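PDB 4EWF: beta-lactamase from Sphaerobacter thermophilus, which probably hydrolyses the amide bond of beta-lactams to give substituted beta-amino acids, as a member of the class A beta-lactamase family. Local coordinates for residues E193-P198 with S215-L220; R199-Y204 with Q254-I259. One frame throughout, in Å; residues are numbered along the deposited sequence.

Interaction 1: residues E193-P198 with S215-L220; sequences EKQQNP and SKTGSL. With SO4 (sulfate ion), chain E.
Gln195 comes nearest the strand at Ser215, with 6.0 Å between their CA atoms, and by Asn197 and Thr217 the loop 193-198 and strand 215-220 have drawn apart to 7.7 Å; the backbones do not pair, and the Gln195 side chain and waters span the gap. Gln195 reaches in with CG anti to the backbone N (chi1 175°) and then bends. Its NE2 gives an almost straight hydrogen bond, 2.9 Å, to Ser215 O, which lies in the Gln195 amide plane although the donor sits above the carbonyl plane. Thr217 CG2 sits beside the same amide, 4.0 Å from Gln195 CD. Asn197 N points at a lone pair of Gln195 OE1, 2.9 Å away, which fixes the amide's rotation. Lys216-Thr217-Gly218 has the form of the K(T/S)G motif on the edge strand that borders the active site in class A enzymes; a sulfate ion, probably from the crystallisation liquor, lies beside it, taking hydrogen bonds from Thr217 OG1 to its O2 (2.7 Å) and from Ser52 OG. One water bridges Gln195 NE2, Lys216 NZ and Thr217 OG1. Another joins Asn197 ND2 to Thr217 OG1 and sulfate O4, while Asn197 OD1 turns to Arg199. Lys216 NZ also bonds Thr217 O (2.8 Å) and Ser113 OG.

Interaction 2: residues R199-Y204 with Q254-I259; sequences RRIGRY and QAIGDI
Arg203 reaches from the turn 200-203 back past the flank of helix 254-259 to Gln254. Its CB lies 4.4 Å from Gly257 CA. CG, anti to the backbone N (chi1 -176°), rests 3.8 Å above the Tyr204 ring, displaced toward the rim. CD continues the extended chain past Gly257, and NE and NH1 come close to Tyr204 OH at angles too poor for hydrogen bonds. At the tip, NH2 donates to Gln254 OE1 at 3.1 Å; the bond is bent, 139° at the hydrogen, and the oxygen lies somewhat out of the guanidinium plane. The two planar groups are turned 34° apart. A water accepts from Arg203 NH1 and donates to the same Gln254 OE1, giving that oxygen a second partner.

The backbones meet at Gly257, whose CA makes a C-H...O contact of 3.4 Å with Arg200 O. That oxygen also accepts Arg203 N in a type I turn. The edge of the Tyr204 ring brings CD2 to 3.3 Å from Gly257 O, and the ring makes a cation-pi contact with Arg261. Closer to the sheet, Ile256 CG2 packs against Arg200 CB at 3.8 Å and more loosely against Ile201 CG1. The end of Arg200 leads away from residues 254-259, to Ser219 and to a salt bridge from NE to Glu253, just before them on the same helix. In this alpha-beta-alpha sandwich the turn lies beside helix 249-266 on the five-stranded antiparallel sheet: Ile201 and Ile256 both reach strands 223-232 and 235-244, while Ala255 and Ile259, on another side of the helix, pack on helix 12-22.

After helix 182-192 the chain enters a long loop that supplies the first segment of both contacts, 193-198 and then 199-204 without a break. It returns as edge strand 212-220, where interaction 1 closes a short loop of 16 intervening residues. Strands 223-232 and 235-244 follow before helix 249-266 comes back to residues 199-204, so interaction 2 closes a longer loop of 49. Because the segments alternate, the two closures cross rather than nest. Arg200 joins them directly: its NH2 lies 2.7 Å from Ser219 OG, a probable hydrogen bond. One loop is thereby fastened both to the sheet edge beside the sulfate and to the C-terminal helix.

Interaction 1: residues E193-P198 with S215-L220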
loop_
_atom_site.group_PDB
_atom_site.type_symbol
_atom_site.label_atom_id
_atom_site.label_comp_id
_atom_site.label_asym_id
_atom_site.label_seq_id
_atom_site.Cartn_x
_atom_site.Cartn_y
_atom_site.Cartn_z
ATOM N N GLU A 193 -5.970 -8.296 -0.197
ATOM C CA GLU A 193 -7.008 -8.698 0.750
ATOM C C GLU A 193 -6.417 -9.495 1.920
ATOM O O GLU A 193 -7.045 -9.643 2.967
ATOM C CB GLU A 193 -8.116 -9.496 0.048
ATOM C CG GLU A 193 -8.941 -8.648 -0.928
ATOM C CD GLU A 193 -9.965 -9.450 -1.737
ATOM O OE1 GLU A 193 -10.477 -10.471 -1.229
ATOM O OE2 GLU A 193 -10.264 -9.041 -2.884
ATOM N N LYS A 194 -5.201 -9.996 1.748
ATOM C CA LYS A 194 -4.574 -10.794 2.803
ATOM C C LYS A 194 -3.784 -9.944 3.815
ATOM O O LYS A 194 -3.166 -10.474 4.739
ATOM C CB LYS A 194 -3.738 -11.918 2.178
ATOM C CG LYS A 194 -4.650 -12.943 1.486
ATOM C CD LYS A 194 -3.932 -14.205 1.115
ATOM C CE LYS A 194 -4.914 -15.229 0.561
ATOM N NZ LYS A 194 -5.688 -14.661 -0.577
ATOM N N GLN A 195 -3.821 -8.624 3.631
ATOM C CA GLN A 195 -3.278 -7.657 4.595
ATOM C C GLN A 195 -3.614 -8.061 6.038
ATOM O O GLN A 195 -4.778 -8.272 6.370
ATOM C CB GLN A 195 -3.854 -6.265 4.292
ATOM C CG GLN A 195 -3.487 -5.169 5.285
ATOM C CD GLN A 195 -1.996 -5.073 5.517
ATOM O OE1 GLN A 195 -1.528 -5.297 6.622
ATOM N NE2 GLN A 195 -1.245 -4.729 4.475
ATOM N N GLN A 196 -2.605 -8.179 6.896
ATOM C CA GLN A 196 -2.863 -8.679 8.248
ATOM C C GLN A 196 -3.127 -7.605 9.307
ATOM O O GLN A 196 -3.540 -7.930 10.419
ATOM C CB GLN A 196 -1.744 -9.619 8.709
ATOM C CG GLN A 196 -1.686 -10.884 7.873
ATOM C CD GLN A 196 -0.968 -12.019 8.576
ATOM O OE1 GLN A 196 -0.419 -11.846 9.673
ATOM N NE2 GLN A 196 -0.977 -13.195 7.952
ATOM N N ASN A 197 -2.877 -6.340 8.973
ATOM C CA ASN A 197 -3.129 -5.251 9.915
ATOM C C ASN A 197 -4.431 -4.512 9.584
ATOM O O ASN A 197 -4.452 -3.691 8.664
ATOM C CB ASN A 197 -1.961 -4.266 9.896
ATOM C CG ASN A 197 -2.154 -3.119 10.880
ATOM O OD1 ASN A 197 -3.107 -3.115 11.645
ATOM N ND2 ASN A 197 -1.241 -2.153 10.864
ATOM N N PRO A 198 -5.511 -4.798 10.328
ATOM C CA PRO A 198 -6.825 -4.195 10.059
ATOM C C PRO A 198 -7.062 -2.845 10.741
ATOM O O PRO A 198 -8.209 -2.391 10.770
ATOM C CB PRO A 198 -7.784 -5.208 10.682
ATOM C CG PRO A 198 -7.043 -5.687 11.886
ATOM C CD PRO A 198 -5.580 -5.766 11.442
ATOM N N SER A 215 -5.230 -3.786 1.363
ATOM C CA SER A 215 -4.364 -2.624 1.427
ATOM C C SER A 215 -2.917 -3.053 1.623
ATOM O O SER A 215 -2.638 -4.207 1.963
ATOM C CB SER A 215 -4.791 -1.704 2.573
ATOM O OG SER A 215 -4.199 -2.103 3.805
ATOM N N LYS A 216 -2.004 -2.123 1.374
ATOM C CA LYS A 216 -0.622 -2.285 1.789
ATOM C C LYS A 216 -0.315 -1.138 2.732
ATOM O O LYS A 216 -0.392 0.041 2.356
ATOM C CB LYS A 216 0.364 -2.245 0.615
ATOM C CG LYS A 216 1.832 -2.447 1.076
ATOM C CD LYS A 216 2.016 -3.883 1.585
ATOM C CE LYS A 216 3.348 -4.070 2.338
ATOM N NZ LYS A 216 3.305 -3.532 3.738
ATOM N N THR A 217 0.022 -1.500 3.961
ATOM C CA THR A 217 0.433 -0.541 4.970
ATOM C C THR A 217 1.894 -0.166 4.781
ATOM O O THR A 217 2.643 -0.842 4.063
ATOM C CB THR A 217 0.347 -1.186 6.356
ATOM O OG1 THR A 217 1.044 -2.442 6.315
ATOM C CG2 THR A 217 -1.112 -1.425 6.755
ATOM N N GLY A 218 2.295 0.900 5.456
ATOM C CA GLY A 218 3.686 1.297 5.533
ATOM C C GLY A 218 3.961 1.998 6.851
ATOM O O GLY A 218 3.191 2.869 7.279
ATOM N N SER A 219 5.064 1.630 7.495
ATOM C CA SER A 219 5.403 2.184 8.801
ATOM C C SER A 219 6.909 2.323 8.938
ATOM O O SER A 219 7.647 1.411 8.589
ATOM C CB SER A 219 4.911 1.260 9.920
ATOM O OG SER A 219 3.581 0.821 9.680
ATOM N N LEU A 220 7.336 3.469 9.457
ATOM C CA LEU A 220 8.715 3.741 9.842
ATOM C C LEU A 220 8.565 4.654 11.040
ATOM O O LEU A 220 7.469 5.136 11.303
ATOM C CB LEU A 220 9.425 4.522 8.732
ATOM C CG LEU A 220 10.418 3.884 7.756
ATOM C CD1 LEU A 220 10.368 2.382 7.745
ATOM C CD2 LEU A 220 10.232 4.470 6.365
HETATM S S SO4 E . 4.339 -2.155 7.743
HETATM O O1 SO4 E . 5.438 -1.353 7.187
HETATM O O2 SO4 E . 3.667 -2.839 6.633
HETATM O O3 SO4 E . 4.865 -3.140 8.695
HETATM O O4 SO4 E . 3.374 -1.296 8.441
HETATM O O HOH W 1 1.731 -5.397 5.087
HETATM O O HOH W 2 0.918 -5.554 7.737
HETATM O O HOH W 3 1.394 -2.831 9.514
#

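Interaction 2: residues R199-Y204 with Q254-I259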
loop_
_atom_site.group_PDB
_atom_site.type_symbol
_atom_site.label_atom_id
_atom_site.label_comp_id
_atom_site.label_asym_id
_atom_site.label_seq_id
_atom_site.Cartn_x
_atom_site.Cartn_y
_atom_site.Cartn_z
ATOM N N ARG A 199 -6.020 -2.211 11.270
ATOM C CA ARG A 199 -6.209 -1.064 12.155
ATOM C C ARG A 199 -6.238 0.272 11.411
ATOM O O ARG A 199 -6.481 1.320 12.017
ATOM C CB ARG A 199 -5.096 -1.027 13.210
ATOM C CG ARG A 199 -5.093 -2.228 14.154
ATOM C CD ARG A 199 -3.859 -2.212 15.035
ATOM N NE ARG A 199 -3.730 -3.426 15.852
ATOM C CZ ARG A 199 -3.262 -4.580 15.384
ATOM N NH1 ARG A 199 -2.908 -4.677 14.104
ATOM N NH2 ARG A 199 -3.158 -5.635 16.183
ATOM N N ARG A 200 -5.976 0.247 10.109
ATOM C CA ARG A 200 -5.924 1.508 9.360
ATOM C C ARG A 200 -7.109 1.600 8.390
ATOM O O ARG A 200 -8.247 1.808 8.820
ATOM C CB ARG A 200 -4.554 1.687 8.689
ATOM C CG ARG A 200 -3.402 1.502 9.703
ATOM C CD ARG A 200 -2.001 1.647 9.120
ATOM N NE ARG A 200 -1.004 1.161 10.078
ATOM C CZ ARG A 200 0.313 1.173 9.881
ATOM N NH1 ARG A 200 0.826 1.660 8.753
ATOM N NH2 ARG A 200 1.119 0.691 10.825
ATOM N N ILE A 201 -6.867 1.425 7.094
ATOM C CA ILE A 201 -7.980 1.422 6.143
ATOM C C ILE A 201 -9.020 0.391 6.584
ATOM O O ILE A 201 -10.236 0.619 6.500
ATOM C CB ILE A 201 -7.499 1.119 4.707
ATOM C CG1 ILE A 201 -6.793 2.345 4.130
ATOM C CG2 ILE A 201 -8.672 0.691 3.825
ATOM C CD1 ILE A 201 -6.023 2.076 2.847
ATOM N N GLY A 202 -8.548 -0.740 7.092
ATOM C CA GLY A 202 -9.471 -1.820 7.399
ATOM C C GLY A 202 -10.350 -1.623 8.627
ATOM O O GLY A 202 -11.286 -2.390 8.865
ATOM N N ARG A 203 -10.065 -0.602 9.422
ATOM C CA ARG A 203 -10.668 -0.549 10.743
ATOM C C ARG A 203 -12.194 -0.467 10.754
ATOM O O ARG A 203 -12.877 -1.187 11.497
ATOM C CB ARG A 203 -10.079 0.585 11.567
ATOM C CG ARG A 203 -10.639 0.565 12.973
ATOM C CD ARG A 203 -9.893 1.511 13.869
ATOM N NE ARG A 203 -10.681 1.822 15.054
ATOM C CZ ARG A 203 -10.261 2.619 16.028
ATOM N NH1 ARG A 203 -11.049 2.858 17.074
ATOM N NH2 ARG A 203 -9.047 3.177 15.948
ATOM N N TYR A 204 -12.745 0.395 9.919
ATOM C CA TYR A 204 -14.186 0.575 9.935
ATOM C C TYR A 204 -14.857 -0.021 8.698
ATOM O O TYR A 204 -15.923 0.435 8.272
ATOM C CB TYR A 204 -14.515 2.061 10.108
ATOM C CG TYR A 204 -14.053 2.619 11.441
ATOM C CD1 TYR A 204 -14.738 2.327 12.608
ATOM C CD2 TYR A 204 -12.929 3.431 11.528
ATOM C CE1 TYR A 204 -14.317 2.825 13.829
ATOM C CE2 TYR A 204 -12.509 3.932 12.739
ATOM C CZ TYR A 204 -13.205 3.629 13.881
ATOM O OH TYR A 204 -12.785 4.133 15.083
ATOM N N GLN A 254 -4.987 5.520 14.113
ATOM C CA GLN A 254 -6.309 6.089 14.385
ATOM C C GLN A 254 -6.725 7.124 13.321
ATOM O O GLN A 254 -7.885 7.172 12.898
ATOM C CB GLN A 254 -6.337 6.712 15.785
ATOM C CG GLN A 254 -7.657 7.371 16.148
ATOM C CD GLN A 254 -8.231 6.811 17.431
ATOM O OE1 GLN A 254 -9.019 5.860 17.414
ATOM N NE2 GLN A 254 -7.822 7.387 18.563
ATOM N N ALA A 255 -5.778 7.956 12.900
ATOM C CA ALA A 255 -6.055 8.976 11.897
ATOM C C ALA A 255 -6.498 8.354 10.578
ATOM O O ALA A 255 -7.473 8.786 9.986
ATOM C CB ALA A 255 -4.824 9.859 11.677
ATOM N N ILE A 256 -5.766 7.350 10.107
ATOM C CA ILE A 256 -6.135 6.701 8.861
ATOM C C ILE A 256 -7.510 6.037 8.977
ATOM O O ILE A 256 -8.333 6.171 8.082
ATOM C CB ILE A 256 -5.071 5.683 8.392
ATOM C CG1 ILE A 256 -3.738 6.413 8.163
ATOM C CG2 ILE A 256 -5.534 5.009 7.101
ATOM C CD1 ILE A 256 -2.526 5.511 7.896
ATOM N N GLY A 257 -7.759 5.335 10.078
ATOM C CA GLY A 257 -9.067 4.724 10.297
ATOM C C GLY A 257 -10.202 5.748 10.277
ATOM O O GLY A 257 -11.247 5.521 9.651
ATOM N N ASP A 258 -9.997 6.881 10.949
ATOM C CA ASP A 258 -11.027 7.941 11.026
ATOM C C ASP A 258 -11.277 8.618 9.676
ATOM O O ASP A 258 -12.410 8.938 9.304
ATOM C CB ASP A 258 -10.627 9.012 12.053
ATOM C CG ASP A 258 -10.767 8.531 13.498
ATOM O OD1 ASP A 258 -11.470 7.526 13.733
ATOM O OD2 ASP A 258 -10.178 9.166 14.400
ATOM N N ILE A 259 -10.201 8.888 8.960
ATOM C CA ILE A 259 -10.331 9.489 7.635
ATOM C C ILE A 259 -11.100 8.542 6.693
ATOM O O ILE A 259 -12.009 8.963 5.963
ATOM C CB ILE A 259 -8.932 9.808 7.077
ATOM C CG1 ILE A 259 -8.341 11.010 7.824
ATOM C CG2 ILE A 259 -8.992 10.066 5.571
ATOM C CD1 ILE A 259 -6.810 11.179 7.599
HETATM O O HOH W 4 -11.617 5.262 19.161
#